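Side-chain contacts in proteasome assembly chaperone family protein (Thermoplasma acidophilum, PDB 3GAA), which is of unknown function but belongs to the PAC2 family and is probably related to proteasome assembly chaperones: residues A[111-114]-A[115-119]; A[74-77]-A[78-82]; A[169-172]-A[173-177]; A[97-100]-A[101-104]; A[46-50]-A[51-55]. All blocks are in the same frame, centred on the assembly; numbering follows the deposited sequence.

Contact 1: A[111-114]-A[115-119]; sequences MNWI and DQVGA
D115, Q116 and V117 each give their backbone N-H to the carbonyl four residues earlier, at M111, N112 and W113, so residues 111-117 form the closing turns of helix 103-117. The helix stops after V117: A119 N returns weakly to I114 O (3.4 Å) and G118 N to D115 O (3.2 Å), with G118 at positive phi, a Schellman motif. A side chain on G118 would press against the carbonyl O of V117 at these backbone angles.

Among the side chains, W113 has CG anti to the backbone N (chi1 -176°), which leans the indole over the next turn. There V117 CG2 sits above the six-membered ring, 3.5 Å from its centroid and 8° off the normal, a CH-pi contact made by one methyl branch. I114 CG1 lies at the indole edge. The other branch of I114, CG2, reaches across the end of the helix to A119 CB at 3.4 Å, the apolar contact that closes the Schellman turn. With an alanine in place of W113, V117 CG2 would probably lose the flat surface it rests on, and a gap would be likely to open toward L90 of strand 89-94.

D115 turns its carboxylate away from these apolar pairs. OD2 forms a salt bridge with R178, and OD1 forms one with R22 of the second subunit, whose NH1 also bonds A119 O. This carboxylate is shared by two arginines, one from each chain, which probably stabilise its charge and help hold the helix end to the neighbouring chain.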
loop_
_atom_site.group_PDB
_atom_site.type_symbol
_atom_site.label_atom_id
_atom_site.label_comp_id
_atom_site.label_asym_id
_atom_site.label_seq_id
_atom_site.Cartn_x
_atom_site.Cartn_y
_atom_site.Cartn_z
ATOM N N MET A 111 19.598 14.993 4.937
ATOM C CA MET A 111 18.888 16.103 5.528
ATOM C C MET A 111 17.629 15.706 6.247
ATOM O O MET A 111 17.210 16.446 7.119
ATOM C CB MET A 111 18.666 17.233 4.537
ATOM C CG MET A 111 19.987 18.034 4.287
ATOM S SD MET A 111 20.637 18.721 5.839
ATOM C CE MET A 111 19.150 19.701 6.335
ATOM N N ASN A 112 17.049 14.544 5.932
ATOM C CA ASN A 112 15.933 14.004 6.725
ATOM C C ASN A 112 16.382 13.601 8.117
ATOM O O ASN A 112 15.729 13.886 9.092
ATOM C CB ASN A 112 15.274 12.780 6.059
ATOM C CG ASN A 112 14.232 13.158 5.016
ATOM O OD1 ASN A 112 14.193 12.594 3.921
ATOM N ND2 ASN A 112 13.370 14.115 5.353
ATOM N N TRP A 113 17.505 12.937 8.219
ATOM C CA TRP A 113 17.962 12.498 9.521
ATOM C C TRP A 113 18.393 13.690 10.348
ATOM O O TRP A 113 18.137 13.740 11.517
ATOM C CB TRP A 113 19.136 11.558 9.320
ATOM C CG TRP A 113 19.674 10.952 10.520
ATOM C CD1 TRP A 113 19.355 9.766 10.993
ATOM C CD2 TRP A 113 20.708 11.482 11.378
ATOM N NE1 TRP A 113 20.098 9.493 12.120
ATOM C CE2 TRP A 113 20.921 10.546 12.391
ATOM C CE3 TRP A 113 21.460 12.664 11.384
ATOM C CZ2 TRP A 113 21.846 10.729 13.414
ATOM C CZ3 TRP A 113 22.397 12.849 12.415
ATOM C CH2 TRP A 113 22.568 11.875 13.417
ATOM N N ILE A 114 19.072 14.631 9.710
ATOM C CA ILE A 114 19.593 15.771 10.393
ATOM C C ILE A 114 18.452 16.649 10.826
ATOM O O ILE A 114 18.492 17.183 11.894
ATOM C CB ILE A 114 20.588 16.543 9.505
ATOM C CG1 ILE A 114 21.886 15.775 9.429
ATOM C CG2 ILE A 114 20.952 17.865 10.092
ATOM C CD1 ILE A 114 22.850 16.386 8.468
ATOM N N ASP A 115 17.433 16.818 10.007
ATOM C CA ASP A 115 16.281 17.651 10.387
ATOM C C ASP A 115 15.648 17.025 11.638
ATOM O O ASP A 115 15.282 17.723 12.566
ATOM C CB ASP A 115 15.253 17.757 9.225
ATOM C CG ASP A 115 14.380 19.036 9.283
ATOM O OD1 ASP A 115 14.345 19.635 10.397
ATOM O OD2 ASP A 115 13.729 19.417 8.219
ATOM N N GLN A 116 15.566 15.695 11.677
ATOM C CA GLN A 116 14.872 14.997 12.786
ATOM C C GLN A 116 15.674 14.911 14.065
ATOM O O GLN A 116 15.092 14.837 15.110
ATOM C CB GLN A 116 14.426 13.582 12.366
ATOM C CG GLN A 116 12.894 13.377 12.377
ATOM C CD GLN A 116 12.154 14.137 11.260
ATOM O OE1 GLN A 116 11.165 13.654 10.694
ATOM N NE2 GLN A 116 12.634 15.332 10.946
ATOM N N VAL A 117 16.992 14.913 13.976
ATOM C CA VAL A 117 17.880 15.002 15.124
ATOM C C VAL A 117 17.843 16.412 15.802
ATOM O O VAL A 117 18.372 16.597 16.920
ATOM C CB VAL A 117 19.297 14.666 14.645
ATOM C CG1 VAL A 117 20.335 15.435 15.379
ATOM C CG2 VAL A 117 19.541 13.172 14.713
ATOM N N GLY A 118 17.224 17.403 15.147
ATOM C CA GLY A 118 17.036 18.717 15.741
ATOM C C GLY A 118 18.145 19.703 15.451
ATOM O O GLY A 118 18.262 20.731 16.117
ATOM N N ALA A 119 18.950 19.423 14.423
ATOM C CA ALA A 119 20.142 20.240 14.133
ATOM C C ALA A 119 19.784 21.707 13.905
ATOM O O ALA A 119 18.811 22.002 13.264
ATOM C CB ALA A 119 20.880 19.692 12.974
#

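Contact 2: A[74-77]-A[78-82]; sequences KLRH and PFRIY
H77 and P78 carry the chain from the loop 74-77 into strand 79-83: H77 is extended, P78 bends with helix-like backbone angles, and F79 starts the strand. The bend brings the backbone N of F79 to the ND1 edge of the H77 ring. CG of H77 stands anti to its backbone N (chi1 -173°) and beside the carbonyl carbon, so the imidazole follows the chain forward, and F79 N donates to ND1 over 3.2 Å, with the donor tilted out of the ring plane. One face of the same ring is covered by P78 CD, 3.5 Å from the centroid, a CH-pi contact; H58 meets the ring edge-to-face.

R80 reaches back the other way. Its NE donates to H77 O at 2.8 Å, approaching nearly along the C=O axis and with the oxygen close to the guanidinium plane. The R76 chain crosses it, CB lying 3.8 Å from R80 NE, and the two guanidinium planes stand 81° apart. Their NH2 atoms are 4.2 Å from each other, but E95 serves both: OE1 bridges to R80 NH2 and OE2 to R76 NH2. R76 NE in turn donates to K74 O at 3.0 Å.

The turn into strand 79-83 is held by the bonds of H77 ND1 and R80 NE to the backbone and by an arginine pair on E95; the strand runs antiparallel to both its neighbours, 54-60 and 89-94, in the mixed sheet.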
loop_
_atom_site.group_PDB
_atom_site.type_symbol
_atom_site.label_atom_id
_atom_site.label_comp_id
_atom_site.label_asym_id
_atom_site.label_seq_id
_atom_site.Cartn_x
_atom_site.Cartn_y
_atom_site.Cartn_z
ATOM N N LYS A 74 42.334 0.055 8.985
ATOM C CA LYS A 74 41.154 0.293 9.795
ATOM C C LYS A 74 39.979 0.038 8.868
ATOM O O LYS A 74 39.718 0.820 7.965
ATOM C CB LYS A 74 41.135 1.733 10.372
ATOM C CG LYS A 74 42.569 2.334 10.608
ATOM C CD LYS A 74 42.588 3.816 11.177
ATOM C CE LYS A 74 41.925 4.891 10.223
ATOM N NZ LYS A 74 42.783 5.363 9.023
ATOM N N LEU A 75 39.289 -1.074 9.047
ATOM C CA LEU A 75 38.103 -1.315 8.224
ATOM C C LEU A 75 36.950 -0.354 8.575
ATOM O O LEU A 75 36.555 -0.236 9.721
ATOM C CB LEU A 75 37.655 -2.762 8.374
ATOM C CG LEU A 75 36.620 -3.285 7.385
ATOM C CD1 LEU A 75 37.187 -3.158 5.965
ATOM C CD2 LEU A 75 36.228 -4.729 7.722
ATOM N N ARG A 76 36.423 0.366 7.601
ATOM C CA ARG A 76 35.158 1.034 7.823
ATOM C C ARG A 76 34.325 1.297 6.599
ATOM O O ARG A 76 34.793 1.335 5.460
ATOM C CB ARG A 76 35.267 2.341 8.585
ATOM C CG ARG A 76 36.581 2.945 8.739
ATOM C CD ARG A 76 37.076 3.633 7.544
ATOM N NE ARG A 76 38.534 3.519 7.567
ATOM C CZ ARG A 76 39.412 4.423 7.159
ATOM N NH1 ARG A 76 40.699 4.104 7.232
ATOM N NH2 ARG A 76 39.042 5.596 6.655
ATOM N N HIS A 77 33.055 1.506 6.882
ATOM C CA HIS A 77 32.131 1.923 5.878
ATOM C C HIS A 77 32.441 3.379 5.475
ATOM O O HIS A 77 32.764 4.220 6.319
ATOM C CB HIS A 77 30.741 1.776 6.490
ATOM C CG HIS A 77 29.625 2.010 5.544
ATOM N ND1 HIS A 77 29.223 3.274 5.172
ATOM C CD2 HIS A 77 28.790 1.146 4.927
ATOM C CE1 HIS A 77 28.186 3.179 4.362
ATOM N NE2 HIS A 77 27.894 1.898 4.209
ATOM N N PRO A 78 32.319 3.691 4.189
ATOM C CA PRO A 78 32.630 5.008 3.614
ATOM C C PRO A 78 31.840 6.229 4.082
ATOM O O PRO A 78 32.352 7.316 3.964
ATOM C CB PRO A 78 32.306 4.809 2.139
ATOM C CG PRO A 78 31.288 3.758 2.135
ATOM C CD PRO A 78 31.785 2.791 3.162
ATOM N N PHE A 79 30.597 6.075 4.538
ATOM C CA PHE A 79 29.755 7.207 4.977
ATOM C C PHE A 79 29.302 7.015 6.438
ATOM O O PHE A 79 28.447 6.159 6.713
ATOM C CB PHE A 79 28.537 7.324 4.063
ATOM C CG PHE A 79 27.896 8.711 4.019
ATOM C CD1 PHE A 79 27.638 9.427 5.147
ATOM C CD2 PHE A 79 27.486 9.245 2.822
ATOM C CE1 PHE A 79 27.026 10.655 5.082
ATOM C CE2 PHE A 79 26.885 10.466 2.761
ATOM C CZ PHE A 79 26.666 11.173 3.876
ATOM N N ARG A 80 29.832 7.872 7.332
ATOM C CA ARG A 80 29.713 7.757 8.791
ATOM C C ARG A 80 29.316 9.087 9.395
ATOM O O ARG A 80 29.697 10.103 8.897
ATOM C CB ARG A 80 31.035 7.319 9.390
ATOM C CG ARG A 80 31.306 5.865 9.122
ATOM C CD ARG A 80 32.709 5.345 9.522
ATOM N NE ARG A 80 33.637 5.736 8.475
ATOM C CZ ARG A 80 34.413 6.808 8.532
ATOM N NH1 ARG A 80 34.411 7.564 9.622
ATOM N NH2 ARG A 80 35.192 7.116 7.507
ATOM N N ILE A 81 28.547 9.051 10.482
ATOM C CA ILE A 81 28.126 10.234 11.181
ATOM C C ILE A 81 28.519 10.104 12.624
ATOM O O ILE A 81 28.251 9.102 13.234
ATOM C CB ILE A 81 26.619 10.457 11.054
ATOM C CG1 ILE A 81 26.244 10.448 9.555
ATOM C CG2 ILE A 81 26.208 11.741 11.787
ATOM C CD1 ILE A 81 24.828 10.694 9.311
ATOM N N TYR A 82 29.154 11.136 13.156
ATOM C CA TYR A 82 29.640 11.119 14.508
ATOM C C TYR A 82 29.024 12.208 15.328
ATOM O O TYR A 82 28.609 13.218 14.789
ATOM C CB TYR A 82 31.128 11.380 14.523
ATOM C CG TYR A 82 31.940 10.328 13.847
ATOM C CD1 TYR A 82 32.588 9.325 14.605
ATOM C CD2 TYR A 82 32.136 10.349 12.462
ATOM C CE1 TYR A 82 33.386 8.350 14.003
ATOM C CE2 TYR A 82 32.946 9.369 11.843
ATOM C CZ TYR A 82 33.563 8.386 12.644
ATOM O OH TYR A 82 34.328 7.417 12.084
#

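Contact 3: A[169-172]-A[173-177]; sequences GGIL and NECLV
I171 and C175 stand one above the other along helix 166-178, on the face that looks at strand 121-130. I171 CG2 and C175 SG approach at 4.2 Å, a modest apolar contact. SG is anti to the carbonyl carbon of its own residue (chi1 -79°), which folds it back toward the preceding turn. Both residues also touch I122, and both pack on M111 of helix 103-117.

The other side chains spread round the helix and meet backbone rather than each other. N173 lies alongside the turn before it, its CB 3.5 Å from G169 O, while its amide runs on outward: ND2 donates to V67 O of the fifth subunit. E174 bends at chi2 and passes its CG 3.5 Å from G170 O before the carboxylate leads away to a salt bridge between OE1 and R178 NE. L176 turns its CD2 branch toward L172 O and packs on H77 of the fifth subunit, where L172 and N173 both pack on A68.

Beneath them the backbone is regular. E174 N donates to G170 O at 3.1 Å and almost straight, 174° at the hydrogen, and L176 N reaches L172 O at 2.8 Å. G169 and G170 carry no side chains.

Chemically the helix is divided: apolar I171 and C175 face the sheet, whereas N173 offers its amide to another subunit and E174 probably has its buried charge balanced by R178.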
loop_
_atom_site.group_PDB
_atom_site.type_symbol
_atom_site.label_atom_id
_atom_site.label_comp_id
_atom_site.label_asym_id
_atom_site.label_seq_id
_atom_site.Cartn_x
_atom_site.Cartn_y
_atom_site.Cartn_z
ATOM N N GLY A 169 25.695 22.031 -2.769
ATOM C CA GLY A 169 24.456 22.605 -3.329
ATOM C C GLY A 169 23.208 21.821 -2.949
ATOM O O GLY A 169 22.149 22.381 -2.647
ATOM N N GLY A 170 23.317 20.510 -2.961
ATOM C CA GLY A 170 22.188 19.706 -2.620
ATOM C C GLY A 170 21.793 19.959 -1.192
ATOM O O GLY A 170 20.624 20.201 -0.923
ATOM N N ILE A 171 22.755 19.927 -0.270
ATOM C CA ILE A 171 22.460 20.257 1.140
ATOM C C ILE A 171 21.985 21.712 1.354
ATOM O O ILE A 171 21.055 21.971 2.068
ATOM C CB ILE A 171 23.666 19.912 2.047
ATOM C CG1 ILE A 171 23.821 18.389 2.044
ATOM C CG2 ILE A 171 23.503 20.528 3.503
ATOM C CD1 ILE A 171 25.185 17.961 2.363
ATOM N N LEU A 172 22.621 22.654 0.711
ATOM C CA LEU A 172 22.145 23.999 0.824
ATOM C C LEU A 172 20.643 24.130 0.422
ATOM O O LEU A 172 19.848 24.861 1.075
ATOM C CB LEU A 172 23.067 24.901 0.015
ATOM C CG LEU A 172 24.185 25.533 0.833
ATOM C CD1 LEU A 172 24.355 24.821 2.186
ATOM C CD2 LEU A 172 25.496 25.619 0.109
ATOM N N ASN A 173 20.245 23.413 -0.633
ATOM C CA ASN A 173 18.869 23.558 -1.115
ATOM C C ASN A 173 17.943 22.961 -0.093
ATOM O O ASN A 173 16.971 23.585 0.329
ATOM C CB ASN A 173 18.662 22.928 -2.484
ATOM C CG ASN A 173 19.040 23.874 -3.609
ATOM O OD1 ASN A 173 19.224 25.077 -3.404
ATOM N ND2 ASN A 173 19.177 23.341 -4.782
ATOM N N GLU A 174 18.286 21.773 0.376
ATOM C CA GLU A 174 17.509 21.194 1.413
ATOM C C GLU A 174 17.362 22.118 2.599
ATOM O O GLU A 174 16.304 22.218 3.165
ATOM C CB GLU A 174 18.171 19.938 1.848
ATOM C CG GLU A 174 17.988 18.826 0.874
ATOM C CD GLU A 174 16.592 18.184 0.849
ATOM O OE1 GLU A 174 15.692 18.397 1.736
ATOM O OE2 GLU A 174 16.436 17.381 -0.100
ATOM N N CYS A 175 18.430 22.784 2.985
ATOM C CA CYS A 175 18.367 23.656 4.132
ATOM C C CYS A 175 17.425 24.781 3.860
ATOM O O CYS A 175 16.569 25.074 4.676
ATOM C CB CYS A 175 19.740 24.220 4.476
ATOM S SG CYS A 175 20.758 23.057 5.354
ATOM N N LEU A 176 17.610 25.434 2.711
ATOM C CA LEU A 176 16.813 26.605 2.386
ATOM C C LEU A 176 15.339 26.230 2.424
ATOM O O LEU A 176 14.537 26.963 2.934
ATOM C CB LEU A 176 17.153 27.182 1.025
ATOM C CG LEU A 176 18.270 28.221 0.768
ATOM C CD1 LEU A 176 18.757 28.896 2.018
ATOM C CD2 LEU A 176 19.448 27.660 -0.108
ATOM N N VAL A 177 14.972 25.080 1.925
ATOM C CA VAL A 177 13.581 24.703 1.973
ATOM C C VAL A 177 13.084 24.327 3.381
ATOM O O VAL A 177 11.969 24.688 3.826
ATOM C CB VAL A 177 13.306 23.561 1.035
ATOM C CG1 VAL A 177 11.925 23.167 1.272
ATOM C CG2 VAL A 177 13.561 24.042 -0.470
#

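Contact 4: A[97-100]-A[101-104]; sequences PISS and AHIY
S99 overlaps the start of the next turn with its hydroxyl: OG, roughly anti to the backbone N (chi1 152°), comes back alongside A101, 3.2 Å from A101 N and 3.5 Å from A101 CB. The bond from A101 N to OG is weak and well bent, a loose ST turn. The carbonyl of the same serine does more, taking the N-H of H102 at 3.0 Å, with the donor well above the carbonyl plane. One turn of 3-10 character is closed in this way, just ahead of the helix whose N-cap position is held by H102.

The H102 ring lies beside this turn, with A101 CB above the centre of one face. ND1 is 3.8 Å from S99 OG at an oblique approach, and the ring also stacks on that of H63. I98 approaches with its CG2 branch, 4.4 Å from H102 CB. On the far end of the turn, I103 N makes a weak bond to S100 O, and I103 CD1 lies against S100 CB at 3.9 Å, methyl to methylene.

This is a surface joint between strand 89-94, which ends shortly before it, and helix 103-117, which begins with I103. The I103 carbonyl is taken up by S107 OG in the first helical turn. Helix 166-178 lies beside I103, while P66 and Q244 of the fifth subunit lie against I103 and S100.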
loop_
_atom_site.group_PDB
_atom_site.type_symbol
_atom_site.label_atom_id
_atom_site.label_comp_id
_atom_site.label_asym_id
_atom_site.label_seq_id
_atom_site.Cartn_x
_atom_site.Cartn_y
_atom_site.Cartn_z
ATOM N N PRO A 97 33.771 9.355 -3.473
ATOM C CA PRO A 97 32.921 10.371 -4.050
ATOM C C PRO A 97 31.561 9.848 -4.501
ATOM O O PRO A 97 31.435 8.716 -4.978
ATOM C CB PRO A 97 33.755 10.883 -5.215
ATOM C CG PRO A 97 34.699 9.725 -5.560
ATOM C CD PRO A 97 34.914 8.986 -4.331
ATOM N N ILE A 98 30.563 10.694 -4.354
ATOM C CA ILE A 98 29.213 10.421 -4.774
ATOM C C ILE A 98 28.987 10.977 -6.178
ATOM O O ILE A 98 29.166 12.160 -6.464
ATOM C CB ILE A 98 28.244 11.088 -3.844
ATOM C CG1 ILE A 98 28.346 10.434 -2.473
ATOM C CG2 ILE A 98 26.851 11.001 -4.412
ATOM C CD1 ILE A 98 28.189 11.459 -1.337
ATOM N N SER A 99 28.617 10.107 -7.084
ATOM C CA SER A 99 28.283 10.542 -8.417
ATOM C C SER A 99 27.251 11.661 -8.362
ATOM O O SER A 99 26.330 11.639 -7.548
ATOM C CB SER A 99 27.699 9.369 -9.179
ATOM O OG SER A 99 26.800 9.828 -10.167
ATOM N N SER A 100 27.363 12.598 -9.283
ATOM C CA SER A 100 26.492 13.759 -9.308
ATOM C C SER A 100 25.074 13.425 -9.697
ATOM O O SER A 100 24.147 14.106 -9.329
ATOM C CB SER A 100 27.039 14.811 -10.274
ATOM O OG SER A 100 26.528 14.597 -11.561
ATOM N N ALA A 101 24.893 12.364 -10.447
ATOM C CA ALA A 101 23.554 11.826 -10.680
ATOM C C ALA A 101 22.762 11.568 -9.374
ATOM O O ALA A 101 21.549 11.421 -9.445
ATOM C CB ALA A 101 23.660 10.525 -11.498
ATOM N N HIS A 102 23.430 11.486 -8.207
ATOM C CA HIS A 102 22.754 11.151 -6.938
ATOM C C HIS A 102 22.935 12.157 -5.819
ATOM O O HIS A 102 22.585 11.889 -4.675
ATOM C CB HIS A 102 23.188 9.781 -6.465
ATOM C CG HIS A 102 23.122 8.752 -7.537
ATOM N ND1 HIS A 102 24.232 8.045 -7.971
ATOM C CD2 HIS A 102 22.087 8.354 -8.323
ATOM C CE1 HIS A 102 23.868 7.209 -8.927
ATOM N NE2 HIS A 102 22.577 7.384 -9.166
ATOM N N ILE A 103 23.427 13.336 -6.146
ATOM C CA ILE A 103 23.453 14.412 -5.164
ATOM C C ILE A 103 22.091 14.543 -4.451
ATOM O O ILE A 103 22.025 14.408 -3.210
ATOM C CB ILE A 103 23.913 15.727 -5.792
ATOM C CG1 ILE A 103 25.417 15.653 -6.055
ATOM C CG2 ILE A 103 23.636 16.851 -4.872
ATOM C CD1 ILE A 103 25.948 16.679 -7.074
ATOM N N TYR A 104 21.026 14.736 -5.219
ATOM C CA TYR A 104 19.678 14.900 -4.654
ATOM C C TYR A 104 19.185 13.805 -3.679
ATOM O O TYR A 104 18.737 14.095 -2.582
ATOM C CB TYR A 104 18.629 15.034 -5.733
ATOM C CG TYR A 104 17.334 15.492 -5.164
ATOM C CD1 TYR A 104 16.354 14.600 -4.712
ATOM C CD2 TYR A 104 17.109 16.844 -5.002
ATOM C CE1 TYR A 104 15.180 15.096 -4.134
ATOM C CE2 TYR A 104 15.964 17.328 -4.434
ATOM C CZ TYR A 104 15.008 16.482 -4.016
ATOM O OH TYR A 104 13.910 17.108 -3.455
#

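Contact 5: A[46-50]-A[51-55]; sequences YIVET and LGMHQ
A Schellman motif ends helix 39-51 here: M53 N donates to V48 O at 3.0 Å, in the carbonyl plane and nearly straight, and G52 N makes a weaker, bent bond to E49 O. G52 is the residue that turns the chain, with phi at 65°, while the last ordinary helical bond, L51 N to I47 O, measures 2.7 Å.

M53 then folds its side chain back on the helix it has just left. CG is anti to the carbonyl carbon and chi2 is extended (178°), which carries SD past V48 CA, 3.8 Å away, toward I47, whose CD1 is doubtfully placed. V48 CG2 stands a little farther off, 4.4 Å from the same sulfur. V48 and M53 both pack on V91 of strand 89-94. A serine in place of M53 would probably leave V48 without its apolar neighbour and open a gap beside V91.

An apolar residue just beyond the positive-phi glycine, packed against the residue that accepts its N-H, is the classic hydrophobic partner of a Schellman cap; here it joins helix 39-51 to the outer strand 54-60.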
loop_
_atom_site.group_PDB
_atom_site.type_symbol
_atom_site.label_atom_id
_atom_site.label_comp_id
_atom_site.label_asym_id
_atom_site.label_seq_id
_atom_site.Cartn_x
_atom_site.Cartn_y
_atom_site.Cartn_z
ATOM N N TYR A 46 39.822 15.227 10.899
ATOM C CA TYR A 46 40.496 15.941 11.951
ATOM C C TYR A 46 39.559 16.186 13.107
ATOM O O TYR A 46 39.883 15.815 14.206
ATOM C CB TYR A 46 41.022 17.270 11.479
ATOM C CG TYR A 46 41.761 17.999 12.567
ATOM C CD1 TYR A 46 41.179 19.063 13.221
ATOM C CD2 TYR A 46 43.040 17.607 12.962
ATOM C CE1 TYR A 46 41.861 19.745 14.227
ATOM C CE2 TYR A 46 43.721 18.282 13.956
ATOM C CZ TYR A 46 43.111 19.359 14.585
ATOM O OH TYR A 46 43.721 20.052 15.589
ATOM N N ILE A 47 38.389 16.784 12.874
ATOM C CA ILE A 47 37.641 17.261 14.003
ATOM C C ILE A 47 37.071 16.046 14.776
ATOM O O ILE A 47 37.047 16.035 15.996
ATOM C CB ILE A 47 36.605 18.473 13.699
ATOM C CG1 ILE A 47 35.185 18.017 13.852
ATOM C CG2 ILE A 47 36.740 19.255 12.338
ATOM C CD1 ILE A 47 34.736 18.005 15.333
ATOM N N VAL A 48 36.662 15.008 14.055
ATOM C CA VAL A 48 36.211 13.739 14.646
ATOM C C VAL A 48 37.240 13.259 15.622
ATOM O O VAL A 48 36.942 12.989 16.784
ATOM C CB VAL A 48 36.079 12.598 13.609
ATOM C CG1 VAL A 48 36.103 11.264 14.291
ATOM C CG2 VAL A 48 34.776 12.713 12.782
ATOM N N GLU A 49 38.474 13.162 15.176
ATOM C CA GLU A 49 39.535 12.782 16.088
ATOM C C GLU A 49 39.725 13.786 17.205
ATOM O O GLU A 49 39.850 13.393 18.343
ATOM C CB GLU A 49 40.847 12.600 15.366
ATOM C CG GLU A 49 41.928 11.932 16.273
ATOM C CD GLU A 49 42.613 12.916 17.254
ATOM O OE1 GLU A 49 42.612 14.154 16.950
ATOM O OE2 GLU A 49 43.134 12.470 18.330
ATOM N N THR A 50 39.757 15.078 16.909
ATOM C CA THR A 50 40.178 16.024 17.933
ATOM C C THR A 50 39.053 16.357 18.928
ATOM O O THR A 50 39.322 16.621 20.045
ATOM C CB THR A 50 41.028 17.235 17.380
ATOM O OG1 THR A 50 40.514 18.491 17.843
ATOM C CG2 THR A 50 41.097 17.260 15.886
ATOM N N LEU A 51 37.786 16.242 18.590
ATOM C CA LEU A 51 36.788 16.362 19.654
ATOM C C LEU A 51 36.533 15.009 20.290
ATOM O O LEU A 51 35.795 14.890 21.265
ATOM C CB LEU A 51 35.484 16.968 19.157
ATOM C CG LEU A 51 35.496 18.451 18.701
ATOM C CD1 LEU A 51 34.048 18.815 18.216
ATOM C CD2 LEU A 51 36.025 19.419 19.727
ATOM N N GLY A 52 37.172 13.972 19.767
ATOM C CA GLY A 52 37.048 12.644 20.378
ATOM C C GLY A 52 35.625 12.178 20.248
ATOM O O GLY A 52 35.043 11.705 21.185
ATOM N N MET A 53 35.068 12.366 19.063
ATOM C CA MET A 53 33.689 12.110 18.830
ATOM C C MET A 53 33.597 10.594 18.670
ATOM O O MET A 53 34.620 9.923 18.485
ATOM C CB MET A 53 33.250 12.805 17.547
ATOM C CG MET A 53 33.367 14.306 17.557
ATOM S SD MET A 53 32.896 15.033 15.998
ATOM C CE MET A 53 31.221 15.459 16.373
ATOM N N HIS A 54 32.366 10.090 18.687
ATOM C CA HIS A 54 32.059 8.684 18.689
ATOM C C HIS A 54 31.076 8.418 17.554
ATOM O O HIS A 54 30.303 9.301 17.137
ATOM C CB HIS A 54 31.484 8.257 20.079
ATOM C CG HIS A 54 30.141 8.851 20.413
ATOM N ND1 HIS A 54 29.993 9.948 21.239
ATOM C CD2 HIS A 54 28.883 8.510 20.021
ATOM C CE1 HIS A 54 28.707 10.261 21.343
ATOM N NE2 HIS A 54 28.009 9.397 20.625
ATOM N N GLN A 55 31.099 7.193 17.026
ATOM C CA GLN A 55 30.223 6.888 15.900
ATOM C C GLN A 55 28.752 6.769 16.331
ATOM O O GLN A 55 28.464 6.260 17.367
ATOM C CB GLN A 55 30.697 5.643 15.169
ATOM C CG GLN A 55 30.397 5.787 13.690
ATOM C CD GLN A 55 30.527 4.524 12.890
ATOM O OE1 GLN A 55 31.442 3.722 13.086
ATOM N NE2 GLN A 55 29.630 4.369 11.930
#

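In the fold
Contacts 2 and 5 belong to one edge of the sheet, centres about 12 Å apart, where Y82 CD2 meets V48 CG2 at 3.6 Å. Contact 1 reaches the same region from its helix, W113 CH2 lying 4.0 Å from I81 CG2. Helix 166-178 ties the rest together: M111 CG packs on E174 CB at 3.6 Å between contacts 1 and 3, and G170 CA on I103 CG2 at 3.9 Å between contacts 3 and 4. Contacts 4 and 5 lie on opposite sides of the chain's centre. Across the subunit interface, contacts 2 and 3 are linked, since H77 packs on N173 of the fourth subunit.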